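Long-range contacts in beta-galactoside alpha-2,6-sialyltransferase (Photobacterium sp., PDB 2Z4T), which probably transfers sialic acid from a CMP-linked donor to galactosides such as lactose, forming an alpha-2,6 linkage: residues T33-E38 / N111-S116; G62-L67 / P82-D87; E37-L42 / S76-A81. One frame throughout, in Å; residues are numbered along the deposited sequence.

Interaction 1. Residues T33-E38 / N111-S116; sequences TIIDEE and NVVAPS
I34 O accepts V113 N at 2.8 Å, with the donor in the carbonyl plane. The axes of 33-35 and 111-113 run in the same sense, 35° apart and 4.6 Å at closest approach, but their pairing is loose: the next link, D36 N to V113 O, is long (3.5 Å) and weak. CA-H...O contacts fill in, I35 CA lying near V113 O and T33 CA near N111 O. At the start of the contact the amide of N111 reaches across, its ND2 giving a hydrogen bond of 3.2 Å to T33 OG1; ND2 is also bonded to N31 OD1.

Apolar branches meet on both faces. On the buried one, I34 CG1 and CD1 lie against V112 CG2, the CG1 contact being 3.9 Å. On the other, T33 CG2 and I35 CG2 both approach V113 CG2. I35 CG1 stands between its own N and carbonyl carbon (chi1 64°), and beyond it CD1 touches P115 CB at 4.0 Å. D36 crosses the same proline at about a right angle, its CG 3.9 Å from P115 CD.

The second shell fixes these groups. D36 OD1 accepts from L84 N, while OD2, although close to V113 O, forms a salt bridge with R193, which would probably offset repulsion between those two oxygens. The chain then makes a type II turn from I35 to E38; across it E38 OE1 accepts I35 N at 3.1 Å. P115 also rests on L194. The contact is thus a parallel pairing of strand 26-35 with strand 103-122 in the immunoglobulin-like beta-sandwich, at the end from which strand 103-122 passes on into the GT-B sialyltransferase part of the chain.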
loop_
_atom_site.group_PDB
_atom_site.type_symbol
_atom_site.label_atom_id
_atom_site.label_comp_id
_atom_site.label_asym_id
_atom_site.label_seq_id
_atom_site.Cartn_x
_atom_site.Cartn_y
_atom_site.Cartn_z
ATOM N N THR A 33 -20.136 8.262 15.584
ATOM C CA THR A 33 -20.005 6.850 15.286
ATOM C C THR A 33 -18.794 6.388 16.081
ATOM O O THR A 33 -17.872 7.174 16.210
ATOM C CB THR A 33 -19.549 6.720 13.776
ATOM O OG1 THR A 33 -20.452 7.414 12.906
ATOM C CG2 THR A 33 -19.437 5.266 13.310
ATOM N N ILE A 34 -18.640 5.192 16.634
ATOM C CA ILE A 34 -19.194 4.406 17.749
ATOM C C ILE A 34 -19.410 2.957 17.403
ATOM O O ILE A 34 -20.204 2.607 16.534
ATOM C CB ILE A 34 -19.920 5.044 18.994
ATOM C CG1 ILE A 34 -21.400 4.650 19.094
ATOM C CG2 ILE A 34 -19.551 6.509 19.185
ATOM C CD1 ILE A 34 -22.000 4.899 20.455
ATOM N N ILE A 35 -18.585 2.137 18.041
ATOM C CA ILE A 35 -18.643 0.693 17.891
ATOM C C ILE A 35 -19.277 0.046 19.108
ATOM O O ILE A 35 -19.337 0.654 20.177
ATOM C CB ILE A 35 -17.254 0.086 17.665
ATOM C CG1 ILE A 35 -16.362 0.297 18.899
ATOM C CG2 ILE A 35 -16.631 0.675 16.429
ATOM C CD1 ILE A 35 -15.092 -0.548 18.917
ATOM N N ASP A 36 -19.741 -1.194 18.934
ATOM C CA ASP A 36 -20.353 -1.973 20.001
ATOM C C ASP A 36 -19.533 -1.865 21.277
ATOM O O ASP A 36 -18.318 -2.037 21.249
ATOM C CB ASP A 36 -20.486 -3.444 19.583
ATOM C CG ASP A 36 -21.423 -3.641 18.385
ATOM O OD1 ASP A 36 -22.028 -4.734 18.285
ATOM O OD2 ASP A 36 -21.556 -2.707 17.547
ATOM N N GLU A 37 -20.203 -1.561 22.386
ATOM C CA GLU A 37 -19.599 -1.546 23.746
ATOM C C GLU A 37 -18.710 -0.349 23.999
ATOM O O GLU A 37 -18.107 -0.245 25.063
ATOM C CB GLU A 37 -18.858 -2.855 24.096
ATOM C CG GLU A 37 -19.584 -4.072 23.586
ATOM C CD GLU A 37 -19.214 -5.336 24.294
ATOM O OE1 GLU A 37 -18.510 -6.167 23.691
ATOM O OE2 GLU A 37 -19.651 -5.518 25.442
ATOM N N GLU A 38 -18.622 0.548 23.029
ATOM C CA GLU A 38 -17.857 1.759 23.228
ATOM C C GLU A 38 -18.585 2.655 24.229
ATOM O O GLU A 38 -19.815 2.816 24.177
ATOM C CB GLU A 38 -17.608 2.497 21.913
ATOM C CG GLU A 38 -16.713 3.728 22.064
ATOM C CD GLU A 38 -16.407 4.414 20.738
ATOM O OE1 GLU A 38 -16.526 3.757 19.669
ATOM O OE2 GLU A 38 -16.050 5.618 20.767
ATOM N N ASN A 111 -24.439 6.579 15.774
ATOM C CA ASN A 111 -24.368 5.513 14.791
ATOM C C ASN A 111 -23.477 4.428 15.378
ATOM O O ASN A 111 -22.238 4.605 15.478
ATOM C CB ASN A 111 -23.786 6.024 13.457
ATOM C CG ASN A 111 -24.332 7.413 13.062
ATOM O OD1 ASN A 111 -25.530 7.565 12.772
ATOM N ND2 ASN A 111 -23.449 8.434 13.054
ATOM N N VAL A 112 -24.103 3.333 15.803
ATOM C CA VAL A 112 -23.377 2.176 16.325
ATOM C C VAL A 112 -23.067 1.188 15.190
ATOM O O VAL A 112 -23.973 0.711 14.493
ATOM C CB VAL A 112 -24.120 1.446 17.496
ATOM C CG1 VAL A 112 -23.217 0.360 18.082
ATOM C CG2 VAL A 112 -24.548 2.434 18.607
ATOM N N VAL A 113 -21.782 0.900 15.001
ATOM C CA VAL A 113 -21.339 0.073 13.867
ATOM C C VAL A 113 -20.446 -1.034 14.406
ATOM O O VAL A 113 -19.849 -0.874 15.485
ATOM C CB VAL A 113 -20.572 0.914 12.812
ATOM C CG1 VAL A 113 -21.446 2.108 12.303
ATOM C CG2 VAL A 113 -19.241 1.431 13.394
ATOM N N ALA A 114 -20.362 -2.150 13.685
ATOM C CA ALA A 114 -19.473 -3.243 14.092
ATOM C C ALA A 114 -18.027 -2.763 14.309
ATOM O O ALA A 114 -17.515 -1.949 13.526
ATOM C CB ALA A 114 -19.502 -4.359 13.068
ATOM N N PRO A 115 -17.374 -3.239 15.385
ATOM C CA PRO A 115 -15.925 -3.063 15.521
ATOM C C PRO A 115 -15.243 -3.643 14.277
ATOM O O PRO A 115 -15.643 -4.705 13.770
ATOM C CB PRO A 115 -15.581 -3.925 16.736
ATOM C CG PRO A 115 -16.857 -3.986 17.530
ATOM C CD PRO A 115 -17.964 -3.969 16.525
ATOM N N SER A 116 -14.245 -2.941 13.766
ATOM C CA SER A 116 -13.587 -3.372 12.542
ATOM C C SER A 116 -12.063 -3.260 12.619
ATOM O O SER A 116 -11.487 -2.431 13.345
ATOM C CB SER A 116 -14.122 -2.602 11.341
ATOM O OG SER A 116 -13.658 -1.265 11.387
#

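Interaction 2. Residues G62-L67 / P82-D87; sequences GTQQLL and PRLDDD
Q64 and L66 both pack against the ring of P82, which carries the close part of the contact between 62-67 and 82-87. L66 crosses the proline at about a right angle and brings both methyls to the ring: CD2 lies 4.0 Å from P82 CB and about as near to CG and CD, while CD1 meets CD. The proline is buried, and L66 also touches Y90 and F92 of strand 88-98 and V79 of strand 77-80. Q64 comes obliquely to the same ring, its OE1 only 3.3 Å from P82 CB.

Both segments are loops of the immunoglobulin-like beta-sandwich: 62-67 follows strand 52-61, and the loop 82-87 joins the short strand 77-80 to strand 88-98. Loop meets loop here without regular strand pairing, and the nearest CA atoms, those of Q64 and P82, are 7.1 Å apart.

Toward solvent the contact thins to the amide of Q64. The chain runs extended past CG (chi2 176°), and NE2 gives a hydrogen bond to R83 O of 3.2 Å, bent to 157° at the hydrogen and tilted 23° from the carbonyl plane. The same nitrogen lies 3.8 Å from L84 CD2, the two side chains running antiparallel past one another. On the oxygen side a water connects OE1 with R83 N, but both of its bonds are weak, at 3.4 Å. The backbone of 62-67 has anchors beyond the contact: Q64 N bonds to Y90 OH and T63 N to E88 OE1. R83 directs its CB away from 62-67, and its side chain touches E37 and H192 instead.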
loop_
_atom_site.group_PDB
_atom_site.type_symbol
_atom_site.label_atom_id
_atom_site.label_comp_id
_atom_site.label_asym_id
_atom_site.label_seq_id
_atom_site.Cartn_x
_atom_site.Cartn_y
_atom_site.Cartn_z
ATOM N N GLY A 62 -33.880 3.793 18.917
ATOM C CA GLY A 62 -32.964 2.696 19.179
ATOM C C GLY A 62 -33.686 1.597 19.923
ATOM O O GLY A 62 -34.546 1.862 20.755
ATOM N N THR A 63 -33.351 0.353 19.629
ATOM C CA THR A 63 -34.115 -0.716 20.230
ATOM C C THR A 63 -33.676 -1.096 21.666
ATOM O O THR A 63 -34.512 -1.162 22.546
ATOM C CB THR A 63 -34.398 -1.906 19.254
ATOM O OG1 THR A 63 -33.987 -3.143 19.842
ATOM C CG2 THR A 63 -33.713 -1.729 17.961
ATOM N N GLN A 64 -32.395 -1.324 21.909
ATOM C CA GLN A 64 -31.946 -1.599 23.274
ATOM C C GLN A 64 -31.968 -0.333 24.130
ATOM O O GLN A 64 -31.628 0.749 23.664
ATOM C CB GLN A 64 -30.566 -2.255 23.291
ATOM C CG GLN A 64 -30.624 -3.766 23.074
ATOM C CD GLN A 64 -29.235 -4.410 22.996
ATOM O OE1 GLN A 64 -28.415 -4.259 23.905
ATOM N NE2 GLN A 64 -28.966 -5.132 21.900
ATOM N N GLN A 65 -32.397 -0.475 25.379
ATOM C CA GLN A 65 -32.463 0.635 26.329
ATOM C C GLN A 65 -31.094 0.896 26.943
ATOM O O GLN A 65 -30.518 0.022 27.569
ATOM C CB GLN A 65 -33.483 0.310 27.415
ATOM C CG GLN A 65 -34.884 0.481 26.968
ATOM C CD GLN A 65 -35.263 1.940 26.937
ATOM O OE1 GLN A 65 -35.289 2.604 27.973
ATOM N NE2 GLN A 65 -35.549 2.458 25.750
ATOM N N LEU A 66 -30.576 2.104 26.775
ATOM C CA LEU A 66 -29.188 2.401 27.166
ATOM C C LEU A 66 -29.064 3.337 28.362
ATOM O O LEU A 66 -27.988 3.419 28.981
ATOM C CB LEU A 66 -28.401 3.003 25.990
ATOM C CG LEU A 66 -28.357 2.308 24.637
ATOM C CD1 LEU A 66 -27.291 2.986 23.778
ATOM C CD2 LEU A 66 -28.077 0.820 24.759
ATOM N N LEU A 67 -30.151 4.046 28.675
ATOM C CA LEU A 67 -30.145 5.040 29.753
ATOM C C LEU A 67 -30.601 4.462 31.111
ATOM O O LEU A 67 -31.787 4.199 31.336
ATOM C CB LEU A 67 -30.996 6.228 29.341
ATOM C CG LEU A 67 -30.347 7.597 29.377
ATOM C CD1 LEU A 67 -28.928 7.555 28.835
ATOM C CD2 LEU A 67 -31.199 8.531 28.551
ATOM N N PRO A 82 -24.456 -0.714 22.752
ATOM C CA PRO A 82 -24.868 -2.089 23.032
ATOM C C PRO A 82 -24.078 -3.085 22.191
ATOM O O PRO A 82 -23.307 -2.673 21.310
ATOM C CB PRO A 82 -26.334 -2.108 22.606
ATOM C CG PRO A 82 -26.425 -1.116 21.531
ATOM C CD PRO A 82 -25.389 -0.042 21.833
ATOM N N ARG A 83 -24.251 -4.375 22.484
ATOM C CA ARG A 83 -23.753 -5.445 21.639
ATOM C C ARG A 83 -24.830 -5.709 20.604
ATOM O O ARG A 83 -25.988 -5.910 20.955
ATOM C CB ARG A 83 -23.512 -6.704 22.458
ATOM C CG ARG A 83 -22.422 -6.553 23.460
ATOM C CD ARG A 83 -22.063 -7.863 24.087
ATOM N NE ARG A 83 -22.940 -8.208 25.202
ATOM C CZ ARG A 83 -22.886 -9.371 25.849
ATOM N NH1 ARG A 83 -21.997 -10.302 25.491
ATOM N NH2 ARG A 83 -23.725 -9.610 26.851
ATOM N N LEU A 84 -24.457 -5.705 19.326
ATOM C CA LEU A 84 -25.457 -5.810 18.261
ATOM C C LEU A 84 -25.113 -6.883 17.254
ATOM O O LEU A 84 -23.977 -7.355 17.204
ATOM C CB LEU A 84 -25.611 -4.475 17.528
ATOM C CG LEU A 84 -26.004 -3.252 18.338
ATOM C CD1 LEU A 84 -25.826 -1.997 17.476
ATOM C CD2 LEU A 84 -27.451 -3.409 18.858
ATOM N N ASP A 85 -26.115 -7.256 16.456
ATOM C CA ASP A 85 -25.933 -8.138 15.314
ATOM C C ASP A 85 -25.827 -7.333 14.023
ATOM O O ASP A 85 -25.214 -7.791 13.069
ATOM C CB ASP A 85 -27.110 -9.092 15.225
ATOM C CG ASP A 85 -27.205 -10.008 16.432
ATOM O OD1 ASP A 85 -26.159 -10.535 16.871
ATOM O OD2 ASP A 85 -28.327 -10.195 16.948
ATOM N N ASP A 86 -26.444 -6.147 14.014
ATOM C CA ASP A 86 -26.523 -5.274 12.848
ATOM C C ASP A 86 -26.422 -3.838 13.306
ATOM O O ASP A 86 -27.050 -3.449 14.301
ATOM C CB ASP A 86 -27.862 -5.447 12.133
ATOM C CG ASP A 86 -28.097 -6.863 11.676
ATOM O OD1 ASP A 86 -27.238 -7.419 10.957
ATOM O OD2 ASP A 86 -29.141 -7.427 12.032
ATOM N N ASP A 87 -25.641 -3.050 12.578
ATOM C CA ASP A 87 -25.500 -1.630 12.832
ATOM C C ASP A 87 -26.854 -0.990 13.064
ATOM O O ASP A 87 -27.844 -1.367 12.437
ATOM C CB ASP A 87 -24.796 -0.950 11.652
ATOM C CG ASP A 87 -23.367 -1.470 11.431
ATOM O OD1 ASP A 87 -22.884 -2.338 12.225
ATOM O OD2 ASP A 87 -22.720 -0.998 10.456
HETATM O O HOH W 1 -25.585 -5.257 25.454
#

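Interaction 3. Residues E37-L42 / S76-A81; sequences EEYVNL and SLSVVA
Y39 reaches across the strand pair to S78. Its CG stands anti to the backbone N (chi1 173°); beyond CB, ring atom CD2 passes V79 O at 3.9 Å and lies 4.4 Å from V80 CG2, CE2 comes beside S78 OG, and at the tip OH donates a 2.7 Å hydrogen bond to that same oxygen. S78 OG and V80 CG2 both sit at the ring edge, near its plane. N41 follows on this face: its ND2 bonds to S76 OG at 3.1 Å and only weakly to S78 OG, which therefore takes hydrogens from both side chains.

Beneath these groups the strands run antiparallel, at 169°. V40 with V79 and L42 with L77 are the hydrogen-bonded pairs, each exchanging two backbone bonds; Y39 with V80 and N41 with S78 are non-hydrogen-bonded. Beyond this pairing, where E38 leads into one strand and A81 follows the other, A81 N gives E38 O a nearly straight bond (174°, 2.7 Å), whereas E37 N to A81 O is weak.

V40, L42, L77 and V79 turn to the opposite face, where V40 CB lies 4.3 Å from V79 CG2. The pair turns this apolar face inward against the facing layer of the sandwich: V40 touches I34 and L42 touches I30 of strand 26-35, while L77 packs on V108 and V79 on L110 of strand 103-122.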
loop_
_atom_site.group_PDB
_atom_site.type_symbol
_atom_site.label_atom_id
_atom_site.label_comp_id
_atom_site.label_asym_id
_atom_site.label_seq_id
_atom_site.Cartn_x
_atom_site.Cartn_y
_atom_site.Cartn_z
ATOM N N GLU A 37 -20.203 -1.561 22.386
ATOM C CA GLU A 37 -19.599 -1.546 23.746
ATOM C C GLU A 37 -18.710 -0.349 23.999
ATOM O O GLU A 37 -18.107 -0.245 25.063
ATOM C CB GLU A 37 -18.858 -2.855 24.096
ATOM C CG GLU A 37 -19.584 -4.072 23.586
ATOM C CD GLU A 37 -19.214 -5.336 24.294
ATOM O OE1 GLU A 37 -18.510 -6.167 23.691
ATOM O OE2 GLU A 37 -19.651 -5.518 25.442
ATOM N N GLU A 38 -18.622 0.548 23.029
ATOM C CA GLU A 38 -17.857 1.759 23.228
ATOM C C GLU A 38 -18.585 2.655 24.229
ATOM O O GLU A 38 -19.815 2.816 24.177
ATOM C CB GLU A 38 -17.608 2.497 21.913
ATOM C CG GLU A 38 -16.713 3.728 22.064
ATOM C CD GLU A 38 -16.407 4.414 20.738
ATOM O OE1 GLU A 38 -16.526 3.757 19.669
ATOM O OE2 GLU A 38 -16.050 5.618 20.767
ATOM N N TYR A 39 -17.799 3.183 25.162
ATOM C CA TYR A 39 -18.229 4.159 26.132
ATOM C C TYR A 39 -18.222 5.548 25.492
ATOM O O TYR A 39 -17.301 5.909 24.736
ATOM C CB TYR A 39 -17.301 4.120 27.353
ATOM C CG TYR A 39 -17.583 5.230 28.338
ATOM C CD1 TYR A 39 -16.728 6.331 28.437
ATOM C CD2 TYR A 39 -18.729 5.200 29.148
ATOM C CE1 TYR A 39 -16.991 7.368 29.328
ATOM C CE2 TYR A 39 -19.003 6.239 30.043
ATOM C CZ TYR A 39 -18.124 7.318 30.119
ATOM O OH TYR A 39 -18.379 8.358 30.980
ATOM N N VAL A 40 -19.266 6.317 25.784
ATOM C CA VAL A 40 -19.406 7.664 25.259
ATOM C C VAL A 40 -19.752 8.578 26.403
ATOM O O VAL A 40 -20.633 8.268 27.216
ATOM C CB VAL A 40 -20.573 7.787 24.255
ATOM C CG1 VAL A 40 -20.511 9.116 23.536
ATOM C CG2 VAL A 40 -20.566 6.649 23.248
ATOM N N ASN A 41 -19.065 9.706 26.460
ATOM C CA ASN A 41 -19.456 10.789 27.320
ATOM C C ASN A 41 -19.472 12.118 26.567
ATOM O O ASN A 41 -18.418 12.623 26.162
ATOM C CB ASN A 41 -18.544 10.875 28.525
ATOM C CG ASN A 41 -19.052 11.868 29.529
ATOM O OD1 ASN A 41 -18.632 13.025 29.541
ATOM N ND2 ASN A 41 -20.020 11.445 30.336
ATOM N N LEU A 42 -20.671 12.672 26.389
ATOM C CA LEU A 42 -20.871 13.853 25.547
ATOM C C LEU A 42 -21.532 14.993 26.277
ATOM O O LEU A 42 -22.557 14.812 26.931
ATOM C CB LEU A 42 -21.743 13.515 24.338
ATOM C CG LEU A 42 -21.115 12.595 23.300
ATOM C CD1 LEU A 42 -22.185 12.135 22.312
ATOM C CD2 LEU A 42 -19.898 13.242 22.587
ATOM N N SER A 76 -23.856 15.863 31.328
ATOM C CA SER A 76 -23.236 15.197 30.202
ATOM C C SER A 76 -23.811 13.782 30.021
ATOM O O SER A 76 -24.163 13.115 30.988
ATOM C CB SER A 76 -21.714 15.188 30.322
ATOM O OG SER A 76 -21.272 14.119 31.118
ATOM N N LEU A 77 -23.923 13.354 28.768
ATOM C CA LEU A 77 -24.511 12.063 28.416
ATOM C C LEU A 77 -23.491 10.936 28.530
ATOM O O LEU A 77 -22.469 10.940 27.851
ATOM C CB LEU A 77 -25.053 12.108 26.985
ATOM C CG LEU A 77 -25.558 10.792 26.378
ATOM C CD1 LEU A 77 -26.943 10.389 26.942
ATOM C CD2 LEU A 77 -25.558 10.856 24.848
ATOM N N SER A 78 -23.785 9.970 29.386
ATOM C CA SER A 78 -22.911 8.834 29.552
ATOM C C SER A 78 -23.640 7.529 29.214
ATOM O O SER A 78 -24.634 7.173 29.858
ATOM C CB SER A 78 -22.374 8.814 30.974
ATOM O OG SER A 78 -21.076 8.271 30.963
ATOM N N VAL A 79 -23.165 6.843 28.174
ATOM C CA VAL A 79 -23.740 5.570 27.728
ATOM C C VAL A 79 -22.707 4.630 27.128
ATOM O O VAL A 79 -21.677 5.054 26.604
ATOM C CB VAL A 79 -24.883 5.746 26.692
ATOM C CG1 VAL A 79 -26.182 6.067 27.400
ATOM C CG2 VAL A 79 -24.556 6.814 25.664
ATOM N N VAL A 80 -23.012 3.348 27.195
ATOM C CA VAL A 80 -22.196 2.314 26.606
ATOM C C VAL A 80 -22.985 1.815 25.401
ATOM O O VAL A 80 -24.172 1.507 25.529
ATOM C CB VAL A 80 -21.967 1.168 27.627
ATOM C CG1 VAL A 80 -21.067 0.099 27.056
ATOM C CG2 VAL A 80 -21.360 1.733 28.925
ATOM N N ALA A 81 -22.355 1.768 24.230
ATOM C CA ALA A 81 -22.999 1.245 23.035
ATOM C C ALA A 81 -23.325 -0.215 23.289
ATOM O O ALA A 81 -22.559 -0.891 23.969
ATOM C CB ALA A 81 -22.068 1.374 21.854
#

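Overall arrangement
Interactions 2 and 3 lie within the N-terminal immunoglobulin-like domain, interaction 1 where it passes into the GT-B part; all are away from the CMP, lactose and magnesium sites. Interactions 1 and 3 share E37 and E38, where the chain turns from strand 26-35 into strand 39-42; their centres are about 11 Å apart, and I34 CD1 meets V40 CG2 at 3.6 Å. Interaction 2 is nested in the loop closed by interaction 1 and joined to it through D36 and by a probable hydrogen bond from A114 N to D87 OD1 (2.9 Å). Interactions 2 and 3, with centres about 13 Å apart, alternate along the chain and pack through L67 CD1 and V79 CG1, 3.4 Å apart.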